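Local coordinates for capsular polysaccharide export system protein KpsC (Thermosulfurimonas dismutans, PDB 6MGB) that probably transfers Kdo from a CMP-activated donor in a beta(2,4) linkage while the glycolipid anchor of bacterial capsular polysaccharide is being built, at residues A71-F76 and G97-D101; F181-Y185 and Y213-L219. All blocks are in the same frame, centred on the assembly; numbering follows the deposited sequence.

Interaction 1. Residues A71-F76 and G97-D101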
loop_
_atom_site.group_PDB
_atom_site.type_symbol
_atom_site.label_atom_id
_atom_site.label_comp_id
_atom_site.label_asym_id
_atom_site.label_seq_id
_atom_site.Cartn_x
_atom_site.Cartn_y
_atom_site.Cartn_z
ATOM N N ALA A 71 -8.778 -11.172 3.463
ATOM C CA ALA A 71 -8.837 -9.784 3.019
ATOM C C ALA A 71 -8.008 -9.629 1.750
ATOM O O ALA A 71 -6.802 -9.894 1.758
ATOM C CB ALA A 71 -8.322 -8.851 4.112
ATOM N N LEU A 72 -8.649 -9.206 0.663
ATOM C CA LEU A 72 -7.996 -9.055 -0.631
ATOM C C LEU A 72 -7.798 -7.578 -0.951
ATOM O O LEU A 72 -8.695 -6.760 -0.727
ATOM C CB LEU A 72 -8.817 -9.714 -1.742
ATOM C CG LEU A 72 -9.309 -11.136 -1.467
ATOM C CD1 LEU A 72 -10.168 -11.633 -2.618
ATOM C CD2 LEU A 72 -8.144 -12.084 -1.224
ATOM N N GLU A 73 -6.616 -7.244 -1.467
ATOM C CA GLU A 73 -6.309 -5.887 -1.899
ATOM C C GLU A 73 -5.339 -5.958 -3.070
ATOM O O GLU A 73 -4.704 -6.989 -3.313
ATOM C CB GLU A 73 -5.692 -5.042 -0.771
ATOM C CG GLU A 73 -6.517 -4.936 0.516
ATOM C CD GLU A 73 -7.671 -3.954 0.411
ATOM O OE1 GLU A 73 -8.517 -3.933 1.332
ATOM O OE2 GLU A 73 -7.728 -3.200 -0.584
ATOM N N ASP A 74 -5.226 -4.849 -3.796
ATOM C CA ASP A 74 -4.177 -4.737 -4.800
ATOM C C ASP A 74 -2.815 -4.844 -4.133
ATOM O O ASP A 74 -2.619 -4.389 -3.003
ATOM C CB ASP A 74 -4.289 -3.407 -5.550
ATOM C CG ASP A 74 -5.479 -3.364 -6.482
ATOM O OD1 ASP A 74 -5.912 -4.438 -6.948
ATOM O OD2 ASP A 74 -5.981 -2.254 -6.754
ATOM N N GLY A 75 -1.871 -5.463 -4.833
ATOM C CA GLY A 75 -0.514 -5.532 -4.338
ATOM C C GLY A 75 0.132 -4.162 -4.281
ATOM O O GLY A 75 -0.368 -3.173 -4.819
ATOM N N PHE A 76 1.279 -4.108 -3.598
ATOM C CA PHE A 76 2.011 -2.851 -3.488
ATOM C C PHE A 76 2.578 -2.412 -4.832
ATOM O O PHE A 76 2.653 -1.209 -5.107
ATOM C CB PHE A 76 3.121 -2.986 -2.445
ATOM C CG PHE A 76 2.615 -3.118 -1.033
ATOM C CD1 PHE A 76 1.663 -2.241 -0.539
ATOM C CD2 PHE A 76 3.089 -4.121 -0.202
ATOM C CE1 PHE A 76 1.197 -2.358 0.756
ATOM C CE2 PHE A 76 2.623 -4.244 1.094
ATOM C CZ PHE A 76 1.676 -3.362 1.574
ATOM N N GLY A 97 -5.563 -10.340 9.060
ATOM C CA GLY A 97 -6.226 -9.053 9.073
ATOM C C GLY A 97 -6.029 -8.362 7.741
ATOM O O GLY A 97 -6.334 -8.942 6.694
ATOM N N ILE A 98 -5.519 -7.131 7.756
ATOM C CA ILE A 98 -5.078 -6.475 6.531
ATOM C C ILE A 98 -4.050 -5.416 6.902
ATOM O O ILE A 98 -4.101 -4.826 7.983
ATOM C CB ILE A 98 -6.263 -5.879 5.732
ATOM C CG1 ILE A 98 -5.825 -5.509 4.309
ATOM C CG2 ILE A 98 -6.851 -4.663 6.443
ATOM C CD1 ILE A 98 -5.304 -6.685 3.486
ATOM N N TYR A 99 -3.111 -5.174 5.982
ATOM C CA TYR A 99 -1.886 -4.465 6.339
ATOM C C TYR A 99 -2.167 -3.067 6.880
ATOM O O TYR A 99 -1.460 -2.597 7.778
ATOM C CB TYR A 99 -0.949 -4.385 5.132
ATOM C CG TYR A 99 -1.502 -3.616 3.950
ATOM C CD1 TYR A 99 -2.227 -4.257 2.957
ATOM C CD2 TYR A 99 -1.289 -2.247 3.822
ATOM C CE1 TYR A 99 -2.732 -3.559 1.874
ATOM C CE2 TYR A 99 -1.788 -1.542 2.743
ATOM C CZ TYR A 99 -2.509 -2.203 1.772
ATOM O OH TYR A 99 -3.009 -1.505 0.696
ATOM N N TYR A 100 -3.173 -2.378 6.344
ATOM C CA TYR A 100 -3.422 -1.003 6.755
ATOM C C TYR A 100 -4.292 -0.902 8.002
ATOM O O TYR A 100 -4.519 0.211 8.486
ATOM C CB TYR A 100 -4.058 -0.196 5.613
ATOM C CG TYR A 100 -5.345 -0.756 5.044
ATOM C CD1 TYR A 100 -6.561 -0.541 5.677
ATOM C CD2 TYR A 100 -5.344 -1.475 3.856
ATOM C CE1 TYR A 100 -7.737 -1.043 5.153
ATOM C CE2 TYR A 100 -6.515 -1.978 3.325
ATOM C CZ TYR A 100 -7.708 -1.759 3.976
ATOM O OH TYR A 100 -8.879 -2.258 3.449
ATOM N N ASP A 101 -4.765 -2.022 8.540
ATOM C CA ASP A 101 -5.598 -2.016 9.742
ATOM C C ASP A 101 -4.700 -2.195 10.962
ATOM O O ASP A 101 -4.315 -3.315 11.308
ATOM C CB ASP A 101 -6.661 -3.106 9.665
ATOM C CG ASP A 101 -7.549 -3.143 10.895
ATOM O OD1 ASP A 101 -7.332 -2.333 11.819
ATOM O OD2 ASP A 101 -8.468 -3.986 10.940
HETATM O O HOH W 1 -2.948 -1.977 -2.011
#

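Interaction 2. Residues F181-Y185 and Y213-L219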
loop_
_atom_site.group_PDB
_atom_site.type_symbol
_atom_site.label_atom_id
_atom_site.label_comp_id
_atom_site.label_asym_id
_atom_site.label_seq_id
_atom_site.Cartn_x
_atom_site.Cartn_y
_atom_site.Cartn_z
ATOM N N PHE A 181 -5.188 15.461 8.714
ATOM C CA PHE A 181 -4.506 16.105 7.597
ATOM C C PHE A 181 -4.303 17.593 7.861
ATOM O O PHE A 181 -3.268 18.160 7.490
ATOM C CB PHE A 181 -5.295 15.875 6.310
ATOM C CG PHE A 181 -5.175 14.479 5.779
ATOM C CD1 PHE A 181 -6.034 13.481 6.210
ATOM C CD2 PHE A 181 -4.190 14.159 4.859
ATOM C CE1 PHE A 181 -5.917 12.191 5.727
ATOM C CE2 PHE A 181 -4.069 12.873 4.373
ATOM C CZ PHE A 181 -4.932 11.888 4.807
ATOM N N ARG A 182 -5.277 18.245 8.499
ATOM C CA ARG A 182 -5.102 19.646 8.870
ATOM C C ARG A 182 -4.016 19.800 9.927
ATOM O O ARG A 182 -3.188 20.715 9.847
ATOM C CB ARG A 182 -6.423 20.235 9.368
ATOM C CG ARG A 182 -6.344 21.715 9.710
ATOM C CD ARG A 182 -7.725 22.312 9.932
ATOM N NE ARG A 182 -8.426 21.700 11.059
ATOM C CZ ARG A 182 -8.316 22.103 12.322
ATOM N NH1 ARG A 182 -7.527 23.121 12.640
ATOM N NH2 ARG A 182 -8.997 21.481 13.273
ATOM N N GLU A 183 -4.002 18.915 10.927
ATOM C CA GLU A 183 -2.937 18.950 11.925
ATOM C C GLU A 183 -1.575 18.737 11.277
ATOM O O GLU A 183 -0.600 19.413 11.623
ATOM C CB GLU A 183 -3.195 17.888 12.994
ATOM C CG GLU A 183 -2.206 17.909 14.149
ATOM C CD GLU A 183 -2.481 16.822 15.170
ATOM O OE1 GLU A 183 -3.148 15.825 14.818
ATOM O OE2 GLU A 183 -2.032 16.965 16.325
ATOM N N MET A 184 -1.492 17.797 10.333
ATOM C CA MET A 184 -0.231 17.547 9.643
ATOM C C MET A 184 0.265 18.798 8.934
ATOM O O MET A 184 1.464 19.104 8.960
ATOM C CB MET A 184 -0.403 16.405 8.642
ATOM C CG MET A 184 0.867 16.028 7.902
ATOM S SD MET A 184 0.632 14.621 6.801
ATOM C CE MET A 184 -0.316 15.377 5.487
ATOM N N TYR A 185 -0.642 19.532 8.290
ATOM C CA TYR A 185 -0.248 20.734 7.568
ATOM C C TYR A 185 0.350 21.768 8.512
ATOM O O TYR A 185 1.471 22.246 8.301
ATOM C CB TYR A 185 -1.454 21.313 6.832
ATOM C CG TYR A 185 -1.219 22.700 6.292
ATOM C CD1 TYR A 185 -0.423 22.902 5.174
ATOM C CD2 TYR A 185 -1.791 23.809 6.900
ATOM C CE1 TYR A 185 -0.204 24.170 4.675
ATOM C CE2 TYR A 185 -1.578 25.082 6.409
ATOM C CZ TYR A 185 -0.782 25.256 5.296
ATOM O OH TYR A 185 -0.563 26.520 4.800
ATOM N N TYR A 213 -8.110 15.154 0.704
ATOM C CA TYR A 213 -8.189 15.839 1.989
ATOM C C TYR A 213 -7.575 17.232 1.897
ATOM O O TYR A 213 -8.267 18.242 2.060
ATOM C CB TYR A 213 -7.489 15.014 3.072
ATOM C CG TYR A 213 -8.098 13.650 3.316
ATOM C CD1 TYR A 213 -9.164 13.490 4.192
ATOM C CD2 TYR A 213 -7.594 12.519 2.686
ATOM C CE1 TYR A 213 -9.719 12.243 4.425
ATOM C CE2 TYR A 213 -8.142 11.268 2.913
ATOM C CZ TYR A 213 -9.202 11.135 3.783
ATOM O OH TYR A 213 -9.745 9.891 4.010
ATOM N N LEU A 214 -6.269 17.301 1.629
ATOM C CA LEU A 214 -5.601 18.592 1.508
ATOM C C LEU A 214 -6.011 19.318 0.234
ATOM O O LEU A 214 -6.009 20.553 0.198
ATOM C CB LEU A 214 -4.085 18.401 1.539
ATOM C CG LEU A 214 -3.504 17.823 2.831
ATOM C CD1 LEU A 214 -2.049 17.436 2.631
ATOM C CD2 LEU A 214 -3.641 18.820 3.970
ATOM N N ALA A 215 -6.374 18.574 -0.813
ATOM C CA ALA A 215 -6.714 19.199 -2.086
ATOM C C ALA A 215 -7.960 20.070 -1.973
ATOM O O ALA A 215 -8.115 21.023 -2.745
ATOM C CB ALA A 215 -6.911 18.125 -3.156
ATOM N N ARG A 216 -8.850 19.766 -1.027
ATOM C CA ARG A 216 -10.074 20.535 -0.836
ATOM C C ARG A 216 -9.906 21.703 0.126
ATOM O O ARG A 216 -10.796 22.556 0.198
ATOM C CB ARG A 216 -11.197 19.636 -0.312
ATOM C CG ARG A 216 -11.459 18.413 -1.166
ATOM C CD ARG A 216 -12.066 18.726 -2.516
ATOM N NE ARG A 216 -13.433 19.239 -2.438
ATOM C CZ ARG A 216 -14.230 19.375 -3.490
ATOM N NH1 ARG A 216 -13.783 19.026 -4.683
ATOM N NH2 ARG A 216 -15.461 19.860 -3.357
ATOM N N MET A 217 -8.805 21.760 0.867
ATOM C CA MET A 217 -8.597 22.832 1.824
ATOM C C MET A 217 -8.159 24.112 1.118
ATOM O O MET A 217 -7.608 24.090 0.014
ATOM C CB MET A 217 -7.539 22.442 2.855
ATOM C CG MET A 217 -7.881 21.225 3.688
ATOM S SD MET A 217 -6.608 20.910 4.925
ATOM C CE MET A 217 -7.137 19.322 5.555
ATOM N N LYS A 218 -8.415 25.239 1.777
ATOM C CA LYS A 218 -7.920 26.542 1.343
ATOM C C LYS A 218 -6.667 26.826 2.162
ATOM O O LYS A 218 -6.749 27.234 3.323
ATOM C CB LYS A 218 -8.969 27.633 1.533
ATOM C CG LYS A 218 -10.127 27.573 0.557
ATOM C CD LYS A 218 -11.082 28.733 0.787
ATOM C CE LYS A 218 -12.276 28.676 -0.152
ATOM N NZ LYS A 218 -13.239 29.780 0.116
ATOM N N LEU A 219 -5.508 26.594 1.560
ATOM C CA LEU A 219 -4.230 26.770 2.230
ATOM C C LEU A 219 -3.638 28.131 1.886
ATOM O O LEU A 219 -4.075 28.815 0.959
ATOM C CB LEU A 219 -3.265 25.648 1.836
ATOM C CG LEU A 219 -3.814 24.227 1.986
ATOM C CD1 LEU A 219 -2.827 23.215 1.428
ATOM C CD2 LEU A 219 -4.137 23.916 3.439
#

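Interaction 1. Residues A71-F76 and G97-D101
The ring of Tyr99 is held between two aromatic neighbours: Phe76 meets one face edge-on, and CD2 of Tyr100 lies over the opposite face, toward the rim. The pair with Phe76 is T-shaped, its planes 70° apart, and Phe76 CE1 comes within 3.7 Å of Tyr99 CE2. At the edge of the Tyr99 ring sits CB of Glu73, while a water joins the phenol oxygen, Tyr99 OH, to the backbone Asp74 O. Tyr100 has CG2 of Ile98 over the centre of one face and the Glu73 carboxylate at its edge. There Tyr100 OH donates to Glu73 OE1 at 2.7 Å, reaching the oxygen from above the carboxylate plane. Glu73 gets there by a bend at chi2 (-78°), which also lays its CG against Ile98 CD1 at 3.7 Å; that methyl group packs on Ala71 CB as well. A type I turn from Ile98 to Asp101 presents both tyrosines. Phe76 O accepts a hydrogen bond from Gln248 NE2 of the CMP site. In this mixed-sheet half of the GT-B fold, strand 69-74 runs between strands 45-49 and 90-94, and the loop folds back over it before helix 107-114, with Tyr100 also touching helix 169-172.

Interaction 2. Residues F181-Y185 and Y213-L219
Phe181 and Tyr213 lie face to face in an offset stack, ring centroids 4.1 Å apart and planes only 5° from parallel. The contact packs helix 180-191 against the loop entering strand 224-226, in the parallel-sheet half of a GT-B glycosyltransferase, and illustrates how a helix can be joined to irregular chain largely through apolar and aromatic side chains. The slip of the stack sets Phe181 CE1 over the centre of the Tyr213 ring, while Tyr213 CB makes a CH-pi contact above the Phe181 face, 3.8 Å from its centroid. Beside the stack, Leu214 divides its branches: CD1 touches Met184 CE at 3.9 Å, and CD2 rests on Phe181 O and CB. In one of its two conformers Met217, extended beyond CG, brings its CE methyl to the helix backbone, 3.6 Å from Arg182 N. At the far end Tyr185, its CG anti to the backbone N (chi1 168°), turns a ring face to Leu219, whose CD2 stands 3.9 Å from the ring centroid and just 4° off its normal. An alanine in place of Phe181 would probably leave one face of Tyr213 without its stacking partner and open a gap beside Leu214.

Farther out, Val171 of helix 169-172 touches the side chains of both Phe181 and Tyr213. Asp163, a CMP-binding residue, helps to fix the loop that carries Tyr213: its OD1 accepts a hydrogen bond from Leu214 N, and its OD2 one from Ala215 N.

Both contacts are largely buried, yet they occupy different halves of the molecule. Interaction 1 lies near the centre of the chain and joins a strand of the mixed sheet to a loop; the centre of interaction 2 is about 21 Å from the centre of the chain, and it joins a helix to a loop beside the parallel sheet and reaches solvent at Arg182. They do not touch, though helix 169-172 is met by side chains of both, and both approach the CMP site. Chemistry follows place: 71-76 and 97-101 combine aromatic packing with a carboxylate and a bridging water, whereas 181-185 and 213-219 meet through apolar and stacking contacts, with polar anchoring left to residues around them.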